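Local coordinates for protein heme oxygenase (Chlamydomonas reinhardtii, PDB 4RAJ) that probably catalyses the oxygen-dependent opening of heme to biliverdin and is captured here without heme, at residues A45-K50 and K159-K164; Q104-A109 and F166-D171; L140-Y145 and D208-E213; M151-Q156 and T186-F191. All blocks are in the same frame, centred on the assembly; numbering follows the deposited sequence.

The four contacts fall into two pairs in an all-helical heme oxygenase fold. Contacts 1 and 2 have centres 11 Å apart and touch directly: R163 NE lies 3.0 Å from P169 O, a probable hydrogen bond. Contacts 3 and 4, with centres 17 Å apart, meet where V144 CG1 packs 3.5 Å from F191 CE2. Helix 155-165 links contacts 1 and 4, whereas contacts 1 and 3 are 30 Å apart between centres, on opposite sides of the chain's centre. T146, Q147 and A150, which line the pocket holding a polyether molecule, sit on the helix between 140-145 and 151-156, while F218, N221 and I225 follow 208-213 on helix 204-227.

Contact 1. Residues A45-K50 and K159-K164; sequences ALFSDK and KRWARK
Within the heme oxygenase fold, F47, near the end of helix 29-47, packs against W161 and A162 of helix 155-165, joining what by family resemblance are the proximal helix and the second half of the distal helix. The F47 ring does most of the touching. With CG beside the backbone N and anti to the carbonyl carbon (chi1 -72°), its CZ and CE1 reach the other helix: F47 CZ lies 3.6 Å from W161 CB, and F47 CE1 is 3.9 Å from A162 N. A162 adds its methyl, with CB 4.2 Å from F47 CE1. W161 meets F47 with its CB while the indole runs on past the ring, the two side chains crossing at about a right angle. The ring centroids (five-membered ring of W161) stay 6.0 Å apart with planes at 34°, an oblique meeting rather than a stack. No hydrogen bond crosses the contact, which is therefore held by apolar packing.

Just past F47 the chain turns. A45 O accepts from S48 OG at 2.6 Å as well as from S48 N at 3.2 Å, so one carbonyl secures both the backbone and the side chain of the turn. D49 then takes the N-cap position of helix 50-76, its OD1 accepting from D51 N. That helix also borders the contact, with Y53 against A162 and A56 against L46.

Contact 2. Residues Q104-A109 and F166-D171; sequences QHYLGA and FQLPDD
Y106 points its hydroxyl at L168, with F166 at its flank, and the packing is tightest at that oxygen: Y106 OH lies 3.2 Å from L168 CD1 and 3.6 Å from L168 CD2, so both methyls of the leucine, coming from the opposite direction, close on it. Y106 CG stands beside the backbone N (chi1 -71°), which sends the ring toward the loop. F166 CD2 is 3.7 Å from Y106 OH and 4.0 Å from Y106 CE1. The two rings meet obliquely, centroids 5.8 Å apart and planes at 63°. The hydroxyl is not left to apolar company, since it hydrogen-bonds to G173 O.

The contact joins the end of helix 96-107 to the loop that follows helix 155-165, in the all-helical heme oxygenase fold. Each helix is followed by a residue of positive phi, G108 and Q167. F166 extends the packing to helix 50-76, where its ring meets Y53 edge-to-face.

The other side is looser. H105 is solvent-exposed, and its CE1 comes no nearer than 4.4 Å to L168 CD2. Its ND1 sits instead over the centre of one face of the Y106 ring, 3.9 Å above the plane. Further along the loop the exposed D170 is poorly ordered.

Contact 3. Residues L140-Y145 and D208-E213; sequences LLAHVY and DQLLSE
A142 and H143 of helix 140-151 meet L210 and E213 of helix 204-227, two helices of the all-helical heme oxygenase fold crossing at -45° with segment axes 8.3 Å apart at their closest. The small A142 side chain permits the close approach: its CB lies 3.4 Å from L210 O and 3.8 Å from L210 CD2.

E213 can be followed outward atom by atom. Its CB rests 3.8 Å from A142 CB and 3.5 Å from H143 NE2. CG lies 4.0 Å from H143 NE2. There the chain bends (chi2 -60°), carrying the carboxylate round to the rim of the ring, where CD lies in the ring plane. OE1 then accepts from H143 NE2 at 2.7 Å with an N-H...O angle of 164°, using the anti lone pair, away from the other oxygen: a His-carboxylate hydrogen bond that joins the two helices. Imidazole and carboxylate are nearly coplanar, and E213 O sits over one face of the ring.

OE1 also accepts from H128 NE2, while H143 ND1 is hydrogen-bonded to Y125 OH. A hydrogen-bonded chain from Y125 through H143 to E213 and H128 thus fixes the rotation of the imidazole, and the carboxylate would be expected to favour the proton on NE2.

Contact 4. Residues M151-Q156 and T186-F191; sequences MASGGQ and TLRSAF
At S153, facing R188, the backbone departs from helical geometry (phi -113°, psi -94°), marking the break between helices 140-151 and 155-165. This corresponds to the glycine-containing bend of the distal helix known from heme oxygenases, with G154 and G155 after S153. Q156 N bonds back to S153 O at 3.2 Å.

R188, on helix 184-200, approaches this bend along its length. Near its base, R188 CB is 4.5 Å from A152 CB. Its CG stands opposite the backbone N (chi1 151°), and the chain, bent at chi3, brings the guanidinium alongside S153. OG of S153 lies at the edge of the group and in its plane, 3.4 Å from R188 NH1, but the angle is too poor for a hydrogen bond. The modelled approach of NH1 to S153 CB is too short to trust. R188 lies close to K192 on the same helix; in related heme oxygenases basic residues of this region face the heme propionates, so a similar role is possible here.

Within the bend, Q156 doubles back, its NE2 3.1 Å from M151 O and in the carbonyl plane.

Contact 1. Residues A45-K50 and K159-K164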
# COMPACT_ATOMS: atom_id res chain seq x y z
N ALA A 45 -11.99 -5.94 -15.47
CA ALA A 45 -11.01 -5.97 -16.54
C ALA A 45 -9.82 -6.83 -16.13
O ALA A 45 -9.38 -7.69 -16.87
CB ALA A 45 -10.55 -4.56 -16.90
N LEU A 46 -9.32 -6.61 -14.92
CA LEU A 46 -8.13 -7.34 -14.47
C LEU A 46 -8.38 -8.83 -14.28
O LEU A 46 -7.53 -9.65 -14.60
CB LEU A 46 -7.60 -6.74 -13.17
CG LEU A 46 -7.16 -5.28 -13.22
CD1 LEU A 46 -6.68 -4.91 -11.84
CD2 LEU A 46 -6.07 -5.08 -14.26
N PHE A 47 -9.55 -9.18 -13.75
CA PHE A 47 -9.86 -10.59 -13.50
C PHE A 47 -10.14 -11.36 -14.78
O PHE A 47 -10.27 -12.59 -14.75
CB PHE A 47 -11.05 -10.72 -12.55
CG PHE A 47 -10.74 -10.34 -11.14
CD1 PHE A 47 -9.57 -10.77 -10.54
CD2 PHE A 47 -11.61 -9.55 -10.41
CE1 PHE A 47 -9.26 -10.42 -9.24
CE2 PHE A 47 -11.31 -9.20 -9.10
CZ PHE A 47 -10.13 -9.64 -8.52
N SER A 48 -10.22 -10.66 -15.90
CA SER A 48 -10.45 -11.34 -17.17
C SER A 48 -9.20 -12.08 -17.63
O SER A 48 -9.28 -12.97 -18.50
CB SER A 48 -10.90 -10.34 -18.25
OG SER A 48 -9.82 -9.50 -18.64
N ASP A 49 -8.05 -11.75 -17.03
CA ASP A 49 -6.76 -12.30 -17.45
C ASP A 49 -5.75 -12.24 -16.30
O ASP A 49 -5.37 -11.14 -15.88
CB ASP A 49 -6.23 -11.52 -18.66
CG ASP A 49 -4.97 -12.12 -19.27
OD1 ASP A 49 -4.21 -12.82 -18.57
OD2 ASP A 49 -4.75 -11.88 -20.48
N LYS A 50 -5.27 -13.39 -15.82
CA LYS A 50 -4.40 -13.38 -14.65
C LYS A 50 -3.12 -12.61 -14.95
O LYS A 50 -2.52 -12.02 -14.05
CB LYS A 50 -4.05 -14.79 -14.18
CG LYS A 50 -3.82 -15.80 -15.26
CD LYS A 50 -3.57 -17.18 -14.64
CE LYS A 50 -4.63 -17.52 -13.59
NZ LYS A 50 -4.41 -18.87 -12.99
N LYS A 159 -8.64 -10.41 -2.59
CA LYS A 159 -8.10 -11.75 -2.38
C LYS A 159 -9.15 -12.84 -2.61
O LYS A 159 -8.91 -13.83 -3.31
CB LYS A 159 -7.54 -11.85 -0.95
CG LYS A 159 -7.41 -13.23 -0.39
CD LYS A 159 -6.67 -13.15 0.92
CE LYS A 159 -6.95 -14.35 1.78
NZ LYS A 159 -6.02 -14.40 2.95
N ARG A 160 -10.34 -12.63 -2.05
CA ARG A 160 -11.43 -13.59 -2.20
C ARG A 160 -11.86 -13.75 -3.65
O ARG A 160 -12.15 -14.88 -4.10
CB ARG A 160 -12.63 -13.17 -1.33
CG ARG A 160 -12.57 -13.72 0.09
CD ARG A 160 -13.57 -13.01 1.01
NE ARG A 160 -12.90 -12.44 2.17
CZ ARG A 160 -13.43 -11.50 2.96
NH1 ARG A 160 -14.64 -11.02 2.70
NH2 ARG A 160 -12.74 -11.04 4.00
N TRP A 161 -11.93 -12.65 -4.39
CA TRP A 161 -12.27 -12.69 -5.81
C TRP A 161 -11.19 -13.37 -6.62
O TRP A 161 -11.49 -14.20 -7.49
CB TRP A 161 -12.52 -11.28 -6.36
CG TRP A 161 -13.93 -10.81 -6.21
CD1 TRP A 161 -14.37 -9.79 -5.42
CD2 TRP A 161 -15.09 -11.36 -6.85
NE1 TRP A 161 -15.74 -9.67 -5.54
CE2 TRP A 161 -16.20 -10.62 -6.41
CE3 TRP A 161 -15.29 -12.42 -7.74
CZ2 TRP A 161 -17.50 -10.90 -6.84
CZ3 TRP A 161 -16.58 -12.70 -8.16
CH2 TRP A 161 -17.67 -11.93 -7.71
N ALA A 162 -9.93 -13.03 -6.36
CA ALA A 162 -8.83 -13.69 -7.07
C ALA A 162 -8.89 -15.21 -6.90
O ALA A 162 -8.76 -15.96 -7.87
CB ALA A 162 -7.47 -13.16 -6.57
N ARG A 163 -9.11 -15.65 -5.66
CA ARG A 163 -9.14 -17.09 -5.39
C ARG A 163 -10.32 -17.76 -6.11
O ARG A 163 -10.19 -18.86 -6.63
CB ARG A 163 -9.20 -17.35 -3.88
CG ARG A 163 -9.29 -18.82 -3.50
CD ARG A 163 -8.52 -19.13 -2.22
NE ARG A 163 -7.07 -19.05 -2.41
CZ ARG A 163 -6.29 -18.09 -1.94
NH1 ARG A 163 -4.98 -18.13 -2.20
NH2 ARG A 163 -6.80 -17.09 -1.22
N LYS A 164 -11.45 -17.07 -6.15
CA LYS A 164 -12.65 -17.61 -6.80
C LYS A 164 -12.48 -17.70 -8.32
O LYS A 164 -12.69 -18.74 -8.92
CB LYS A 164 -13.87 -16.76 -6.45
CG LYS A 164 -15.19 -17.34 -6.94
CD LYS A 164 -16.36 -16.44 -6.59
CE LYS A 164 -17.68 -17.20 -6.59
NZ LYS A 164 -17.85 -18.02 -5.36

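Contact 2. Residues Q104-A109 and F166-D171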
# COMPACT_ATOMS: atom_id res chain seq x y z
N GLN A 104 5.67 -13.27 -9.26
CA GLN A 104 6.44 -14.40 -9.80
C GLN A 104 5.52 -15.58 -10.07
O GLN A 104 5.66 -16.27 -11.10
CB GLN A 104 7.58 -14.79 -8.86
CG GLN A 104 8.67 -13.72 -8.80
CD GLN A 104 9.91 -14.18 -8.03
OE1 GLN A 104 10.21 -13.69 -6.93
NE2 GLN A 104 10.64 -15.12 -8.61
N HIS A 105 4.56 -15.81 -9.18
CA HIS A 105 3.62 -16.92 -9.38
C HIS A 105 2.85 -16.81 -10.70
O HIS A 105 2.78 -17.77 -11.49
CB HIS A 105 2.61 -17.02 -8.23
CG HIS A 105 1.59 -18.10 -8.46
ND1 HIS A 105 0.28 -17.83 -8.79
CD2 HIS A 105 1.72 -19.44 -8.49
CE1 HIS A 105 -0.36 -18.97 -8.98
NE2 HIS A 105 0.48 -19.96 -8.80
N TYR A 106 2.26 -15.65 -10.94
CA TYR A 106 1.41 -15.51 -12.12
C TYR A 106 2.19 -15.40 -13.42
O TYR A 106 1.77 -15.96 -14.43
CB TYR A 106 0.50 -14.28 -11.96
CG TYR A 106 -0.58 -14.46 -10.93
CD1 TYR A 106 -1.66 -15.31 -11.18
CD2 TYR A 106 -0.54 -13.79 -9.71
CE1 TYR A 106 -2.66 -15.47 -10.26
CE2 TYR A 106 -1.55 -13.96 -8.77
CZ TYR A 106 -2.61 -14.81 -9.06
OH TYR A 106 -3.63 -15.01 -8.15
N LEU A 107 3.32 -14.71 -13.38
CA LEU A 107 3.99 -14.30 -14.61
C LEU A 107 5.20 -15.17 -14.97
O LEU A 107 5.65 -15.19 -16.12
CB LEU A 107 4.42 -12.83 -14.51
CG LEU A 107 3.30 -11.80 -14.35
CD1 LEU A 107 3.86 -10.40 -14.45
CD2 LEU A 107 2.20 -12.01 -15.40
N GLY A 108 5.73 -15.88 -13.98
CA GLY A 108 6.79 -16.84 -14.25
C GLY A 108 8.14 -16.21 -14.52
O GLY A 108 8.43 -15.12 -14.04
N ALA A 109 8.96 -16.90 -15.30
CA ALA A 109 10.39 -16.57 -15.40
C ALA A 109 10.67 -15.13 -15.83
O ALA A 109 11.58 -14.48 -15.31
CB ALA A 109 11.08 -17.54 -16.35
N PHE A 166 -9.73 -17.24 -10.30
CA PHE A 166 -8.53 -17.91 -10.80
C PHE A 166 -8.41 -19.33 -10.28
O PHE A 166 -7.44 -20.01 -10.58
CB PHE A 166 -7.27 -17.13 -10.44
CG PHE A 166 -7.19 -15.77 -11.07
CD1 PHE A 166 -7.73 -15.54 -12.33
CD2 PHE A 166 -6.56 -14.73 -10.41
CE1 PHE A 166 -7.66 -14.29 -12.91
CE2 PHE A 166 -6.48 -13.47 -10.99
CZ PHE A 166 -7.03 -13.25 -12.25
N GLN A 167 -9.39 -19.74 -9.48
CA GLN A 167 -9.42 -21.08 -8.88
C GLN A 167 -8.11 -21.43 -8.18
O GLN A 167 -7.50 -22.46 -8.45
CB GLN A 167 -9.74 -22.14 -9.94
CG GLN A 167 -11.11 -21.96 -10.55
CD GLN A 167 -11.39 -23.00 -11.61
OE1 GLN A 167 -11.02 -24.17 -11.48
NE2 GLN A 167 -12.03 -22.58 -12.69
N LEU A 168 -7.69 -20.55 -7.29
CA LEU A 168 -6.40 -20.70 -6.62
C LEU A 168 -6.43 -21.70 -5.48
O LEU A 168 -7.40 -21.75 -4.73
CB LEU A 168 -5.94 -19.35 -6.08
CG LEU A 168 -5.79 -18.20 -7.08
CD1 LEU A 168 -5.50 -16.90 -6.32
CD2 LEU A 168 -4.69 -18.50 -8.09
N PRO A 169 -5.34 -22.48 -5.33
CA PRO A 169 -5.10 -23.22 -4.08
C PRO A 169 -5.11 -22.28 -2.88
O PRO A 169 -4.89 -21.08 -3.03
CB PRO A 169 -3.71 -23.82 -4.29
CG PRO A 169 -3.48 -23.81 -5.76
CD PRO A 169 -4.25 -22.65 -6.31
N ASP A 170 -5.35 -22.80 -1.69
CA ASP A 170 -5.55 -21.93 -0.54
C ASP A 170 -4.27 -21.21 -0.09
O ASP A 170 -4.34 -20.24 0.66
CB ASP A 170 -6.13 -22.73 0.63
CG ASP A 170 -7.00 -21.87 1.54
OD1 ASP A 170 -7.37 -20.75 1.12
OD2 ASP A 170 -7.32 -22.32 2.67
N ASP A 171 -3.11 -21.66 -0.57
CA ASP A 171 -1.83 -21.14 -0.09
C ASP A 171 -0.96 -20.53 -1.19
O ASP A 171 0.24 -20.32 -0.99
CB ASP A 171 -1.05 -22.25 0.61
CG ASP A 171 -0.84 -23.46 -0.29
OD1 ASP A 171 -1.73 -23.72 -1.14
OD2 ASP A 171 0.20 -24.13 -0.16

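Contact 3. Residues L140-Y145 and D208-E213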
# COMPACT_ATOMS: atom_id res chain seq x y z
N LEU A 140 6.25 9.29 6.51
CA LEU A 140 6.06 7.94 5.96
C LEU A 140 4.95 7.19 6.69
O LEU A 140 4.28 6.31 6.12
CB LEU A 140 7.37 7.14 6.06
CG LEU A 140 8.53 7.56 5.16
CD1 LEU A 140 9.82 6.77 5.51
CD2 LEU A 140 8.14 7.40 3.70
N LEU A 141 4.73 7.53 7.96
CA LEU A 141 3.74 6.82 8.76
C LEU A 141 2.32 7.10 8.28
O LEU A 141 1.43 6.26 8.44
CB LEU A 141 3.89 7.17 10.25
CG LEU A 141 5.20 6.75 10.94
CD1 LEU A 141 5.30 7.41 12.32
CD2 LEU A 141 5.31 5.24 11.09
N ALA A 142 2.11 8.26 7.66
CA ALA A 142 0.84 8.58 7.04
C ALA A 142 0.61 7.69 5.84
O ALA A 142 -0.53 7.32 5.54
CB ALA A 142 0.78 10.06 6.63
N HIS A 143 1.68 7.35 5.13
CA HIS A 143 1.53 6.46 3.99
C HIS A 143 1.35 5.00 4.39
O HIS A 143 0.68 4.24 3.68
CB HIS A 143 2.69 6.59 3.01
CG HIS A 143 2.78 7.94 2.38
ND1 HIS A 143 2.90 8.10 1.01
CD2 HIS A 143 2.94 9.18 2.91
CE1 HIS A 143 2.98 9.39 0.73
NE2 HIS A 143 3.03 10.06 1.87
N VAL A 144 1.94 4.62 5.51
CA VAL A 144 1.65 3.31 6.09
C VAL A 144 0.18 3.24 6.44
O VAL A 144 -0.49 2.24 6.15
CB VAL A 144 2.49 3.06 7.36
CG1 VAL A 144 2.05 1.76 8.05
CG2 VAL A 144 3.97 3.01 7.01
N TYR A 145 -0.34 4.30 7.06
CA TYR A 145 -1.73 4.32 7.50
C TYR A 145 -2.67 4.08 6.32
O TYR A 145 -3.61 3.28 6.41
CB TYR A 145 -2.07 5.66 8.20
CG TYR A 145 -3.52 5.76 8.61
CD1 TYR A 145 -4.04 4.93 9.59
CD2 TYR A 145 -4.38 6.68 8.02
CE1 TYR A 145 -5.37 5.00 9.98
CE2 TYR A 145 -5.72 6.77 8.40
CZ TYR A 145 -6.20 5.92 9.38
OH TYR A 145 -7.53 5.99 9.78
N ASP A 208 -0.89 18.35 10.61
CA ASP A 208 -1.41 18.81 9.32
C ASP A 208 -0.68 18.15 8.15
O ASP A 208 -1.29 17.81 7.13
CB ASP A 208 -1.27 20.34 9.18
CG ASP A 208 -2.25 21.10 10.07
OD1 ASP A 208 -3.17 20.47 10.64
OD2 ASP A 208 -2.08 22.33 10.18
N GLN A 209 0.63 17.98 8.28
CA GLN A 209 1.40 17.32 7.24
C GLN A 209 1.00 15.87 7.07
O GLN A 209 0.99 15.35 5.96
CB GLN A 209 2.89 17.38 7.54
CG GLN A 209 3.55 18.70 7.22
CD GLN A 209 5.04 18.65 7.47
OE1 GLN A 209 5.49 18.24 8.53
NE2 GLN A 209 5.82 19.06 6.48
N LEU A 210 0.69 15.20 8.17
CA LEU A 210 0.25 13.81 8.11
C LEU A 210 -1.07 13.69 7.38
O LEU A 210 -1.28 12.77 6.59
CB LEU A 210 0.15 13.22 9.53
CG LEU A 210 1.50 13.08 10.24
CD1 LEU A 210 1.30 12.87 11.75
CD2 LEU A 210 2.27 11.91 9.63
N LEU A 211 -1.98 14.62 7.65
CA LEU A 211 -3.23 14.73 6.89
C LEU A 211 -2.92 14.89 5.40
O LEU A 211 -3.47 14.17 4.57
CB LEU A 211 -4.09 15.91 7.39
CG LEU A 211 -5.37 16.22 6.60
CD1 LEU A 211 -6.11 14.93 6.32
CD2 LEU A 211 -6.27 17.17 7.38
N SER A 212 -2.04 15.83 5.07
CA SER A 212 -1.72 16.09 3.68
C SER A 212 -1.12 14.86 3.01
O SER A 212 -1.44 14.57 1.87
CB SER A 212 -0.76 17.27 3.55
OG SER A 212 -1.41 18.47 3.93
N GLU A 213 -0.25 14.14 3.71
CA GLU A 213 0.41 13.00 3.11
C GLU A 213 -0.56 11.83 2.92
O GLU A 213 -0.44 11.07 1.97
CB GLU A 213 1.62 12.58 3.93
CG GLU A 213 2.78 13.57 3.79
CD GLU A 213 3.26 13.71 2.35
OE1 GLU A 213 3.37 12.68 1.64
OE2 GLU A 213 3.54 14.86 1.93

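Contact 4. Residues M151-Q156 and T186-F191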
# COMPACT_ATOMS: atom_id res chain seq x y z
N MET A 151 -4.53 -2.76 2.71
CA MET A 151 -4.22 -4.14 2.31
C MET A 151 -4.77 -5.14 3.31
O MET A 151 -5.24 -6.23 2.93
CB MET A 151 -2.71 -4.32 2.14
CG MET A 151 -2.16 -3.45 1.02
SD MET A 151 -2.77 -4.02 -0.59
CE MET A 151 -2.08 -5.67 -0.52
N ALA A 152 -4.71 -4.76 4.59
CA ALA A 152 -5.17 -5.61 5.69
C ALA A 152 -6.70 -5.62 5.79
O ALA A 152 -7.29 -6.44 6.50
CB ALA A 152 -4.56 -5.14 7.01
N SER A 153 -7.32 -4.71 5.04
CA SER A 153 -8.75 -4.44 5.11
C SER A 153 -9.49 -4.83 3.83
O SER A 153 -9.94 -5.96 3.69
CB SER A 153 -8.97 -2.95 5.37
OG SER A 153 -10.20 -2.52 4.81
N GLY A 154 -9.64 -3.85 2.94
CA GLY A 154 -10.34 -4.05 1.69
C GLY A 154 -9.64 -5.07 0.81
O GLY A 154 -10.27 -5.76 0.02
N GLY A 155 -8.32 -5.14 0.96
CA GLY A 155 -7.51 -6.12 0.23
C GLY A 155 -8.02 -7.55 0.36
O GLY A 155 -7.81 -8.36 -0.54
N GLN A 156 -8.69 -7.86 1.47
CA GLN A 156 -9.21 -9.22 1.67
C GLN A 156 -10.33 -9.54 0.69
O GLN A 156 -10.61 -10.70 0.40
CB GLN A 156 -9.70 -9.40 3.11
CG GLN A 156 -8.65 -9.09 4.15
CD GLN A 156 -7.35 -9.82 3.88
OE1 GLN A 156 -7.26 -11.04 4.05
NE2 GLN A 156 -6.32 -9.08 3.46
N THR A 186 -5.27 -7.66 14.10
CA THR A 186 -4.39 -7.22 15.18
C THR A 186 -3.39 -6.18 14.68
O THR A 186 -3.15 -5.16 15.34
CB THR A 186 -3.65 -8.42 15.83
OG1 THR A 186 -4.60 -9.29 16.45
CG2 THR A 186 -2.65 -7.95 16.88
N LEU A 187 -2.81 -6.42 13.50
CA LEU A 187 -1.81 -5.50 12.95
C LEU A 187 -2.41 -4.13 12.71
O LEU A 187 -1.82 -3.09 13.02
CB LEU A 187 -1.23 -6.05 11.65
CG LEU A 187 -0.36 -7.29 11.81
CD1 LEU A 187 -0.21 -7.99 10.46
CD2 LEU A 187 1.00 -6.89 12.34
N ARG A 188 -3.61 -4.13 12.16
CA ARG A 188 -4.27 -2.88 11.84
C ARG A 188 -4.64 -2.10 13.10
O ARG A 188 -4.39 -0.90 13.17
CB ARG A 188 -5.48 -3.15 10.95
CG ARG A 188 -6.58 -2.15 11.08
CD ARG A 188 -7.48 -2.14 9.85
NE ARG A 188 -7.89 -0.76 9.62
CZ ARG A 188 -8.59 -0.34 8.57
NH1 ARG A 188 -8.97 -1.20 7.67
NH2 ARG A 188 -8.91 0.95 8.44
N SER A 189 -5.22 -2.77 14.11
CA SER A 189 -5.66 -2.07 15.31
C SER A 189 -4.46 -1.57 16.13
O SER A 189 -4.51 -0.47 16.70
CB SER A 189 -6.56 -2.96 16.17
OG SER A 189 -5.81 -4.00 16.76
N ALA A 190 -3.40 -2.36 16.17
CA ALA A 190 -2.19 -1.98 16.90
C ALA A 190 -1.54 -0.74 16.29
O ALA A 190 -1.08 0.16 16.99
CB ALA A 190 -1.19 -3.14 16.94
N PHE A 191 -1.47 -0.70 14.96
CA PHE A 191 -0.90 0.46 14.30
C PHE A 191 -1.77 1.69 14.54
O PHE A 191 -1.26 2.77 14.83
CB PHE A 191 -0.72 0.24 12.81
CG PHE A 191 -0.07 1.41 12.12
CD1 PHE A 191 -0.84 2.45 11.61
CD2 PHE A 191 1.31 1.50 12.05
CE1 PHE A 191 -0.24 3.55 11.01
CE2 PHE A 191 1.92 2.60 11.46
CZ PHE A 191 1.14 3.62 10.93